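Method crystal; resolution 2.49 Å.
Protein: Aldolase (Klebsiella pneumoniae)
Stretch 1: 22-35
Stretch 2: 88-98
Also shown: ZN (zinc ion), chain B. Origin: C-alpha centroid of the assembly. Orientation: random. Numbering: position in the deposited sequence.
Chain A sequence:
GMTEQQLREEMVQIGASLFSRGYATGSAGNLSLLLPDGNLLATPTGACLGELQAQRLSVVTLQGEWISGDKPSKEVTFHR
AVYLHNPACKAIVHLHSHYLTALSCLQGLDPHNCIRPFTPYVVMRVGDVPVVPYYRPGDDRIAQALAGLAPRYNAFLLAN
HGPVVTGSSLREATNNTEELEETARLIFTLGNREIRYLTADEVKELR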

# COMPACT_ATOMS: atom_id res chain seq x y z
N GLY A 22 1.86 -5.38 -4.98
CA GLY A 22 2.81 -4.31 -5.17
C GLY A 22 4.25 -4.72 -5.28
O GLY A 22 5.11 -3.86 -5.52
N TYR A 23 4.56 -6.01 -5.10
CA TYR A 23 5.93 -6.49 -5.24
C TYR A 23 6.43 -6.38 -6.67
O TYR A 23 7.63 -6.23 -6.90
CB TYR A 23 6.03 -7.94 -4.78
CG TYR A 23 5.81 -8.12 -3.31
CD1 TYR A 23 4.54 -8.39 -2.81
CD2 TYR A 23 6.87 -8.03 -2.41
CE1 TYR A 23 4.32 -8.56 -1.45
CE2 TYR A 23 6.67 -8.18 -1.05
CZ TYR A 23 5.39 -8.45 -0.58
OH TYR A 23 5.18 -8.61 0.77
N ALA A 24 5.53 -6.47 -7.65
CA ALA A 24 5.89 -6.27 -9.05
C ALA A 24 5.00 -5.21 -9.66
O ALA A 24 3.79 -5.18 -9.41
CB ALA A 24 5.77 -7.57 -9.87
N THR A 25 5.60 -4.32 -10.45
CA THR A 25 4.88 -3.27 -11.15
C THR A 25 5.23 -3.31 -12.62
O THR A 25 6.39 -3.53 -12.99
CB THR A 25 5.22 -1.88 -10.59
OG1 THR A 25 6.52 -1.50 -11.06
CG2 THR A 25 5.19 -1.88 -9.07
N GLY A 26 4.23 -3.10 -13.47
CA GLY A 26 4.49 -2.96 -14.89
C GLY A 26 5.03 -4.23 -15.49
O GLY A 26 4.51 -5.33 -15.26
N SER A 27 6.09 -4.09 -16.28
CA SER A 27 6.72 -5.20 -16.99
C SER A 27 7.85 -5.85 -16.20
O SER A 27 8.54 -6.72 -16.74
CB SER A 27 7.24 -4.71 -18.35
OG SER A 27 8.47 -4.01 -18.20
N ALA A 28 8.08 -5.44 -14.95
CA ALA A 28 9.26 -5.86 -14.21
C ALA A 28 9.04 -7.19 -13.50
O ALA A 28 7.96 -7.47 -12.97
CB ALA A 28 9.66 -4.81 -13.18
N GLY A 29 10.08 -8.01 -13.50
CA GLY A 29 10.09 -9.23 -12.72
C GLY A 29 9.93 -10.46 -13.58
O GLY A 29 9.37 -10.42 -14.68
N ASN A 30 10.43 -11.58 -13.07
CA ASN A 30 10.25 -12.86 -13.74
C ASN A 30 10.39 -13.98 -12.72
O ASN A 30 11.02 -13.81 -11.67
CB ASN A 30 11.24 -13.03 -14.89
CG ASN A 30 12.61 -12.51 -14.56
OD1 ASN A 30 13.40 -13.19 -13.91
ND2 ASN A 30 12.91 -11.29 -15.01
N LEU A 31 9.78 -15.11 -13.04
CA LEU A 31 9.79 -16.29 -12.19
C LEU A 31 10.32 -17.46 -13.00
O LEU A 31 10.10 -17.54 -14.21
CB LEU A 31 8.37 -16.62 -11.64
CG LEU A 31 7.54 -15.42 -11.13
CD1 LEU A 31 6.11 -15.80 -10.81
CD2 LEU A 31 8.20 -14.79 -9.91
N SER A 32 11.04 -18.36 -12.32
CA SER A 32 11.41 -19.62 -12.94
C SER A 32 11.35 -20.74 -11.91
O SER A 32 11.47 -20.50 -10.70
CB SER A 32 12.81 -19.55 -13.57
OG SER A 32 13.84 -19.49 -12.59
N LEU A 33 11.18 -21.96 -12.39
CA LEU A 33 11.21 -23.14 -11.53
C LEU A 33 11.63 -24.35 -12.34
O LEU A 33 11.33 -24.46 -13.54
CB LEU A 33 9.85 -23.38 -10.85
CG LEU A 33 8.60 -23.61 -11.72
CD1 LEU A 33 8.46 -25.05 -12.16
CD2 LEU A 33 7.34 -23.19 -10.96
N LEU A 34 12.32 -25.28 -11.68
CA LEU A 34 12.76 -26.51 -12.32
C LEU A 34 11.59 -27.46 -12.51
O LEU A 34 10.85 -27.74 -11.56
CB LEU A 34 13.85 -27.18 -11.49
CG LEU A 34 15.28 -26.79 -11.86
CD1 LEU A 34 16.27 -27.48 -10.93
CD2 LEU A 34 15.55 -27.14 -13.32
N LEU A 35 11.45 -27.98 -13.71
CA LEU A 35 10.45 -28.99 -14.00
C LEU A 35 10.98 -30.37 -13.64
O LEU A 35 12.18 -30.54 -13.42
CB LEU A 35 10.06 -28.93 -15.48
CG LEU A 35 9.31 -27.65 -15.88
CD1 LEU A 35 9.20 -27.53 -17.40
CD2 LEU A 35 7.93 -27.60 -15.24
N ALA A 88 20.52 -27.30 -5.08
CA ALA A 88 19.42 -27.11 -4.13
C ALA A 88 18.39 -26.11 -4.63
O ALA A 88 17.29 -26.03 -4.08
CB ALA A 88 19.96 -26.68 -2.77
N CYS A 89 18.70 -25.35 -5.68
CA CYS A 89 17.84 -24.29 -6.16
C CYS A 89 16.82 -24.89 -7.13
O CYS A 89 17.19 -25.38 -8.19
CB CYS A 89 18.67 -23.20 -6.83
SG CYS A 89 17.69 -21.94 -7.62
N LYS A 90 15.54 -24.85 -6.76
CA LYS A 90 14.47 -25.38 -7.59
C LYS A 90 13.57 -24.31 -8.17
O LYS A 90 12.70 -24.63 -8.99
CB LYS A 90 13.62 -26.37 -6.78
CG LYS A 90 14.41 -27.46 -6.07
CD LYS A 90 15.15 -28.34 -7.07
CE LYS A 90 15.88 -29.48 -6.36
NZ LYS A 90 16.57 -30.42 -7.31
N ALA A 91 13.75 -23.05 -7.77
CA ALA A 91 12.89 -21.96 -8.19
C ALA A 91 13.59 -20.66 -7.84
O ALA A 91 14.28 -20.56 -6.83
CB ALA A 91 11.51 -22.01 -7.54
N ILE A 92 13.38 -19.67 -8.70
CA ILE A 92 14.00 -18.36 -8.58
C ILE A 92 12.93 -17.31 -8.77
O ILE A 92 12.13 -17.38 -9.71
CB ILE A 92 15.13 -18.15 -9.60
CG1 ILE A 92 16.33 -19.03 -9.28
CG2 ILE A 92 15.58 -16.69 -9.61
CD1 ILE A 92 17.49 -18.77 -10.22
N VAL A 93 12.90 -16.33 -7.87
CA VAL A 93 12.03 -15.17 -7.96
C VAL A 93 12.93 -13.97 -8.18
O VAL A 93 13.83 -13.70 -7.37
CB VAL A 93 11.16 -15.02 -6.71
CG1 VAL A 93 10.56 -13.61 -6.61
CG2 VAL A 93 10.08 -16.07 -6.70
N HIS A 94 12.72 -13.27 -9.28
CA HIS A 94 13.42 -12.02 -9.53
C HIS A 94 12.39 -10.90 -9.61
O HIS A 94 11.45 -10.97 -10.41
CB HIS A 94 14.23 -12.06 -10.81
CG HIS A 94 14.76 -10.72 -11.20
ND1 HIS A 94 15.57 -9.97 -10.37
CD2 HIS A 94 14.58 -9.98 -12.32
CE1 HIS A 94 15.87 -8.83 -10.97
NE2 HIS A 94 15.28 -8.81 -12.15
N LEU A 95 12.56 -9.89 -8.77
CA LEU A 95 11.65 -8.75 -8.74
C LEU A 95 12.47 -7.48 -8.65
O LEU A 95 13.64 -7.49 -8.28
CB LEU A 95 10.71 -8.81 -7.53
CG LEU A 95 9.75 -9.97 -7.44
CD1 LEU A 95 9.17 -9.95 -6.06
CD2 LEU A 95 8.66 -9.83 -8.50
N HIS A 96 11.84 -6.37 -9.02
CA HIS A 96 12.35 -5.05 -8.66
C HIS A 96 11.60 -4.50 -7.46
O HIS A 96 11.14 -3.35 -7.49
CB HIS A 96 12.27 -4.09 -9.85
CG HIS A 96 12.96 -4.60 -11.08
ND1 HIS A 96 12.96 -3.90 -12.27
CD2 HIS A 96 13.67 -5.72 -11.31
CE1 HIS A 96 13.63 -4.58 -13.18
NE2 HIS A 96 14.07 -5.69 -12.62
N SER A 97 11.43 -5.32 -6.43
CA SER A 97 10.63 -4.90 -5.28
C SER A 97 11.29 -3.68 -4.64
O SER A 97 12.51 -3.54 -4.63
CB SER A 97 10.45 -6.05 -4.28
OG SER A 97 11.69 -6.58 -3.81
N HIS A 98 10.45 -2.78 -4.13
CA HIS A 98 10.87 -1.39 -3.98
C HIS A 98 12.07 -1.25 -3.05
O HIS A 98 13.10 -0.66 -3.42
CB HIS A 98 9.71 -0.53 -3.48
CG HIS A 98 10.11 0.89 -3.25
ND1 HIS A 98 10.32 1.78 -4.29
CD2 HIS A 98 10.44 1.55 -2.12
CE1 HIS A 98 10.71 2.94 -3.80
NE2 HIS A 98 10.79 2.83 -2.48
ZN ZN B . 15.35 -7.16 -13.56
O HOH W 1 7.63 -3.73 -3.98
O HOH W 2 9.18 -5.64 -9.48
O HOH W 3 8.62 -2.83 -9.83
O HOH W 4 10.56 -26.77 -8.92

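Two antiparallel strands, 30-34 and 91-94, lie side by side with their axes 4.6 Å apart at closest approach, and backbone hydrogen bonds join them into a ladder. Asn30 and His94 bond in both directions (Asn30 N to His94 O 2.9 Å, His94 N to Asn30 O 3.0 Å), as do Ser32 and Ile92 (Ser32 N to Ile92 O 3.0 Å, Ile92 N to Ser32 O 2.9 Å). Leu34 N to Lys90 O, at 2.8 Å, adds a nearly straight bond at one end. Between these rungs, at the non-hydrogen-bonded pair Leu33-Ala91, CA-H...O contacts run from Ala91 CA to Ser32 O (3.2 Å) and from Leu33 CA to Lys90 O (3.3 Å).

Side chains alternate between the two faces of this ladder. On one face Leu31 meets Val93 and Leu33 meets Ala91. Leu31 has chi1 m and chi2 t, and its end comes nearer the partner strand, so that its CD2 lies 3.9 Å from Val93 CG2; Val93 itself is t. Leu33 does the reverse: with both chi angles p its end leads away, and contact is left to its CB, 3.9 Å from Ala91 CB. The small methyl of Ala91 suits this pair, whose CA atoms are also just 3.9 Å apart.

The other face carries Asn30, His94, Ser32 and Ile92. Asn30, chi1 p, brings its amide nearer the neighbouring strand: OD1 comes to 3.4 Å from His94 CB, and ND2 sits at the edge of the His94 ring. Both amide atoms are hydrogen-bonded elsewhere in the structure, which satisfies this buried polar group. Ser32, also p, sets OG 3.5 Å from Ile92 CB, and that hydroxyl too has its partner elsewhere. His94 takes chi1 t, sending NE2 to the zinc ion at 2.2 Å while ND1 is hydrogen-bonded elsewhere. His96, chi1 m, reaches the same ion with its NE2, also at 2.2 Å. Ala28 points toward the second stretch and lays its methyl over a face of the His96 ring, with CB 4.0 Å from the ring centroid.

Gly29 passes very close to the opposing backbone, its CA 3.2 Å from His94 O. A CB here would crowd both that oxygen and Leu95 CD2, and at these backbone angles it would also jam against the carbonyl O of Ala28, which by itself calls for glycine. Leu95 is m and t, and its end comes nearer the first stretch, where CD1 meets Tyr23 CB and CD2 meets Ala24 CB, each at 3.9 Å. Tyr23, chi1 m, presents a ring edge to Ser97 CB.

At the opposite end Leu34 has an off-rotamer chi1 of -92°; its CD1 lies 3.6 Å from Cys89 O and 4.1 Å from Lys90 CD, the aliphatic part of an exposed lysine. Water extends the join: one molecule donates to Tyr23 O (3.1 Å) and accepts from His96 N (2.8 Å), while another donates to both Leu34 O (2.8 Å) and Lys90 O (3.0 Å). In all, the two stretches bury 719 Å² between them.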